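Local coordinates for viral protein F93 (Sulfolobus turreted icosahedral virus, PDB 2CO5) that probably binds DNA as a dimeric winged-helix protein of an archaeal virus, its two subunits linked by a disulfide bond, at residues I9-I14 / I51-D56; L15-I20 / K28-E33. One frame throughout, in Å; residues are numbered along the deposited sequence.

Contact 1 (I9-I14 / I51-D56); sequences INYYII and IDSLID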
# COMPACT_ATOMS: atom_id res chain seq x y z
N ILE B 9 -0.43 3.63 0.09
CA ILE B 9 -0.57 4.10 1.46
C ILE B 9 -1.00 5.57 1.51
O ILE B 9 -1.77 5.96 2.38
CB ILE B 9 0.73 3.83 2.27
CG1 ILE B 9 0.41 3.67 3.76
CG2 ILE B 9 1.78 4.92 2.03
CD1 ILE B 9 -0.43 2.44 4.06
N ASN B 10 -0.53 6.38 0.57
CA ASN B 10 -0.83 7.81 0.58
C ASN B 10 -2.30 8.09 0.27
O ASN B 10 -2.88 9.03 0.81
CB ASN B 10 0.10 8.56 -0.37
CG ASN B 10 1.47 8.81 0.23
OD1 ASN B 10 2.39 9.28 -0.45
ND2 ASN B 10 1.62 8.53 1.51
N TYR B 11 -2.90 7.27 -0.60
CA TYR B 11 -4.34 7.36 -0.85
C TYR B 11 -5.13 6.97 0.39
O TYR B 11 -6.07 7.64 0.76
CB TYR B 11 -4.77 6.49 -2.03
CG TYR B 11 -4.48 7.06 -3.41
CD1 TYR B 11 -4.90 8.35 -3.75
CD2 TYR B 11 -3.82 6.32 -4.37
CE1 TYR B 11 -4.65 8.87 -5.02
CE2 TYR B 11 -3.57 6.83 -5.64
CZ TYR B 11 -4.00 8.10 -5.96
OH TYR B 11 -3.74 8.62 -7.20
N TYR B 12 -4.73 5.87 1.03
CA TYR B 12 -5.38 5.42 2.26
C TYR B 12 -5.30 6.51 3.32
O TYR B 12 -6.29 6.84 3.95
CB TYR B 12 -4.75 4.13 2.79
CG TYR B 12 -5.31 3.73 4.13
CD1 TYR B 12 -6.56 3.12 4.23
CD2 TYR B 12 -4.61 3.98 5.31
CE1 TYR B 12 -7.09 2.76 5.46
CE2 TYR B 12 -5.12 3.63 6.55
CZ TYR B 12 -6.37 3.02 6.61
OH TYR B 12 -6.90 2.66 7.83
N ILE B 13 -4.11 7.07 3.49
CA ILE B 13 -3.89 8.11 4.47
C ILE B 13 -4.77 9.34 4.22
O ILE B 13 -5.36 9.88 5.16
CB ILE B 13 -2.41 8.51 4.52
CG1 ILE B 13 -1.61 7.41 5.23
CG2 ILE B 13 -2.24 9.83 5.22
CD1 ILE B 13 -0.13 7.52 5.03
N ILE B 14 -4.86 9.78 2.97
CA ILE B 14 -5.72 10.92 2.61
C ILE B 14 -7.18 10.64 2.98
O ILE B 14 -7.82 11.47 3.63
CB ILE B 14 -5.63 11.27 1.11
CG1 ILE B 14 -4.26 11.91 0.79
CG2 ILE B 14 -6.76 12.21 0.72
CD1 ILE B 14 -3.98 12.07 -0.69
N ILE B 51 -4.72 14.47 -4.58
CA ILE B 51 -6.01 15.08 -4.30
C ILE B 51 -6.80 15.31 -5.59
O ILE B 51 -7.98 14.99 -5.66
CB ILE B 51 -5.86 16.42 -3.54
CG1 ILE B 51 -5.29 16.19 -2.14
CG2 ILE B 51 -7.21 17.14 -3.43
CD1 ILE B 51 -4.86 17.46 -1.45
N ASP B 52 -6.14 15.86 -6.61
CA ASP B 52 -6.80 16.16 -7.89
C ASP B 52 -7.40 14.90 -8.49
O ASP B 52 -8.54 14.90 -8.94
CB ASP B 52 -5.84 16.79 -8.89
CG ASP B 52 -5.51 18.24 -8.56
OD1 ASP B 52 -6.19 18.85 -7.70
OD2 ASP B 52 -4.56 18.78 -9.18
N SER B 53 -6.62 13.82 -8.50
CA SER B 53 -7.08 12.55 -9.05
C SER B 53 -8.34 12.08 -8.33
O SER B 53 -9.31 11.69 -8.97
CB SER B 53 -5.97 11.49 -8.97
OG SER B 53 -4.91 11.81 -9.87
N LEU B 54 -8.32 12.15 -7.00
CA LEU B 54 -9.47 11.77 -6.16
C LEU B 54 -10.70 12.62 -6.46
O LEU B 54 -11.81 12.10 -6.53
CB LEU B 54 -9.12 11.88 -4.67
CG LEU B 54 -8.50 10.67 -3.94
CD1 LEU B 54 -7.93 9.63 -4.87
CD2 LEU B 54 -7.44 11.15 -2.95
N ILE B 55 -10.49 13.93 -6.62
CA ILE B 55 -11.57 14.87 -6.93
C ILE B 55 -12.16 14.62 -8.31
O ILE B 55 -13.38 14.62 -8.49
CB ILE B 55 -11.09 16.33 -6.84
CG1 ILE B 55 -10.87 16.72 -5.37
CG2 ILE B 55 -12.09 17.28 -7.51
CD1 ILE B 55 -10.27 18.10 -5.17
N ASP B 56 -11.29 14.43 -9.30
CA ASP B 56 -11.75 14.23 -10.68
C ASP B 56 -12.41 12.85 -10.84
O ASP B 56 -13.23 12.68 -11.74
CB ASP B 56 -10.60 14.40 -11.69
CG ASP B 56 -9.96 15.78 -11.65
OD1 ASP B 56 -10.62 16.74 -11.20
OD2 ASP B 56 -8.80 15.91 -12.09
O HOH W 1 -2.73 10.80 -8.73
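The helical segments 9-14 and 51-56 cross at -67° with their axes 11.5 Å apart, bringing Tyr11 and Ile14 up to Leu54. Most of the contact is the wedging of Leu54 against the tyrosine. Its CD1 reaches the CD1-CE1 side of the ring at an oblique angle, lying 3.4 Å from Tyr11 CE1, a tight approach for two carbons. The other methyl, CD2, bridges two residues: it lies 3.9 Å from Tyr11 CD1 and equally far from Ile14 CG2. Ile14 presents that methyl because its CG1 branch is turned back beside the backbone N (chi1 -71°), leaving CG2 anti to N and pointed at the leucine. Tyr6 meets the Tyr11 ring edge-to-face and also touches Leu54, so the ring is held by more than one neighbour.

The polar end of the tyrosine is served by a water. It lies 2.8 Å from Tyr11 OH and 2.7 Å from Ser53 OG, spanning two hydroxyls whose helices make no direct hydrogen bond here. Ser53 OG also has a weak bond to Pro49 O, one turn back in its own helix. The contact thus joins the first helix of the winged-helix domain to the helix that in this fold usually reads DNA: apolar packing fills its buried side, while a single water links the hydroxyls at its more open edge, where Ser53 is partly exposed.

Contact 2 (L15-I20 / K28-E33); sequences LKVLVI and KRLRSE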
# COMPACT_ATOMS: atom_id res chain seq x y z
N LEU B 15 -7.69 9.49 2.55
CA LEU B 15 -9.08 9.10 2.84
C LEU B 15 -9.35 8.94 4.34
O LEU B 15 -10.43 9.26 4.82
CB LEU B 15 -9.44 7.80 2.10
CG LEU B 15 -10.08 7.92 0.72
CD1 LEU B 15 -9.61 9.16 -0.01
CD2 LEU B 15 -9.85 6.67 -0.13
N LYS B 16 -8.36 8.42 5.06
CA LYS B 16 -8.50 8.20 6.50
C LYS B 16 -8.60 9.52 7.25
O LYS B 16 -9.37 9.63 8.21
CB LYS B 16 -7.34 7.35 7.03
CG LYS B 16 -7.37 7.02 8.54
CD LYS B 16 -8.59 6.23 8.93
CE LYS B 16 -8.55 5.84 10.41
NZ LYS B 16 -9.87 5.34 10.88
N VAL B 17 -7.82 10.51 6.81
CA VAL B 17 -7.84 11.85 7.43
C VAL B 17 -9.18 12.55 7.19
O VAL B 17 -9.68 13.26 8.07
CB VAL B 17 -6.65 12.72 6.93
CG1 VAL B 17 -6.88 14.21 7.21
CG2 VAL B 17 -5.36 12.26 7.59
N LEU B 18 -9.78 12.34 6.02
CA LEU B 18 -11.14 12.80 5.75
C LEU B 18 -12.18 12.15 6.67
O LEU B 18 -12.96 12.85 7.31
CB LEU B 18 -11.51 12.56 4.28
CG LEU B 18 -11.27 13.76 3.35
CD1 LEU B 18 -12.36 14.80 3.57
CD2 LEU B 18 -9.89 14.36 3.57
N VAL B 19 -12.17 10.82 6.73
CA VAL B 19 -13.08 10.07 7.62
C VAL B 19 -12.91 10.48 9.09
O VAL B 19 -13.89 10.66 9.81
CB VAL B 19 -12.86 8.54 7.48
CG1 VAL B 19 -13.59 7.78 8.59
CG2 VAL B 19 -13.30 8.07 6.12
N ILE B 20 -11.66 10.61 9.52
CA ILE B 20 -11.31 11.12 10.85
C ILE B 20 -11.96 12.47 11.16
O ILE B 20 -12.39 12.71 12.28
CB ILE B 20 -9.77 11.26 10.99
CG1 ILE B 20 -9.15 9.93 11.45
CG2 ILE B 20 -9.40 12.34 11.98
CD1 ILE B 20 -7.61 9.93 11.43
N LYS B 28 -6.54 23.35 2.84
CA LYS B 28 -5.30 23.93 3.37
C LYS B 28 -4.78 23.25 4.65
O LYS B 28 -3.67 23.52 5.09
CB LYS B 28 -5.46 25.43 3.61
CG LYS B 28 -6.49 25.84 4.67
CD LYS B 28 -6.73 27.34 4.65
CE LYS B 28 -7.75 27.78 5.68
NZ LYS B 28 -7.77 29.27 5.86
N ARG B 29 -5.60 22.39 5.25
CA ARG B 29 -5.24 21.72 6.49
C ARG B 29 -4.83 20.27 6.30
O ARG B 29 -4.31 19.66 7.22
CB ARG B 29 -6.39 21.85 7.49
CG ARG B 29 -6.44 23.25 8.10
CD ARG B 29 -7.78 23.61 8.70
NE ARG B 29 -7.80 25.04 9.03
CZ ARG B 29 -8.77 25.66 9.69
NH1 ARG B 29 -9.84 25.00 10.12
NH2 ARG B 29 -8.67 26.96 9.93
N LEU B 30 -5.05 19.72 5.10
CA LEU B 30 -4.81 18.30 4.86
C LEU B 30 -3.37 17.90 5.15
O LEU B 30 -3.13 16.90 5.82
CB LEU B 30 -5.18 17.92 3.42
CG LEU B 30 -4.96 16.46 3.01
CD1 LEU B 30 -5.68 15.50 3.96
CD2 LEU B 30 -5.40 16.25 1.57
N ARG B 31 -2.42 18.67 4.64
CA ARG B 31 -1.00 18.32 4.78
C ARG B 31 -0.60 18.27 6.25
O ARG B 31 0.03 17.31 6.70
CB ARG B 31 -0.11 19.31 4.01
CG ARG B 31 1.35 18.85 3.91
CD ARG B 31 2.24 19.82 3.13
NE ARG B 31 3.65 19.47 3.32
CZ ARG B 31 4.69 20.12 2.79
NH1 ARG B 31 4.51 21.17 1.99
NH2 ARG B 31 5.91 19.70 3.05
N SER B 32 -0.98 19.31 7.00
CA SER B 32 -0.72 19.38 8.44
C SER B 32 -1.37 18.23 9.19
O SER B 32 -0.74 17.63 10.06
CB SER B 32 -1.26 20.70 9.00
OG SER B 32 -0.58 21.80 8.43
N GLU B 33 -2.63 17.94 8.87
CA GLU B 33 -3.37 16.85 9.50
C GLU B 33 -2.66 15.52 9.35
O GLU B 33 -2.51 14.77 10.31
CB GLU B 33 -4.77 16.74 8.89
CG GLU B 33 -5.78 17.70 9.46
CD GLU B 33 -6.14 17.38 10.90
OE1 GLU B 33 -6.66 16.27 11.16
OE2 GLU B 33 -5.90 18.24 11.77
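Glu33 and Val17, which touch across the contact, are also joined through one nitrogen: Asn21 ND2, just beyond the end of helix 9-20, donates hydrogen bonds to both Glu33 OE1 and Val17 O. OE1 has a long, weak ion pair with Arg37 NH2 as well, and OE2 a similarly long, weak one with Lys36 NZ, so the carboxylate has an amide and, at long range, two positive charges near it, which would favour its ionised form. The Glu33 chain bends at chi2 (-69°) beyond CB, and CB is the atom that packs against the valine.

Between the segments themselves the contact is wholly apolar. Val17 CG1, anti to the backbone N (chi1 162°), projects into the angle between two residues one turn apart on the facing helix. It lies 3.7 Å from Leu30 CD1 and 3.7 Å from Glu33 CB, and the directions to these two carbons are nearly perpendicular. Leu30 extends across the valine at a slant, and its CD1 also comes within 4.4 Å of Leu18 CD2, a looser touch. The backbones run close here, with Val17 CA 7.0 Å from Glu33 CA.

Leu25 of strand 24-26 touches Val17, Leu30 and Glu33, closing the short helix-strand-helix unit in which the first two helices of the winged-helix domain meet. Elsewhere on helix 30-38, Arg31 forms a salt bridge with Asp44 at the start of helix 44-56. Aliphatic packing therefore makes the inside of the contact, and the Asn21 amide ties the end of one helix to a carboxylate on the other.

Overall arrangement
Both contacts use helix 9-20, contact 1 its first half and contact 2 its second, and their centres lie 10 Å apart. Contact 2 is nested within the chain loop that contact 1 closes. The two meet directly: Ile51 CD1 lies a short 3.3 Å from Leu30 CD2, and Leu54 CD2 lies 4.2 Å from Leu15 CD1, so helices 9-20, 30-38 and 44-56 share one apolar core. In winged-helix proteins the last two of these form the helix-turn-helix that usually meets DNA. Residues of helix 9-20 near both contacts also touch the second subunit, Ile13 packing on its Ile91, two residues before the Cys93 of the interchain disulfide.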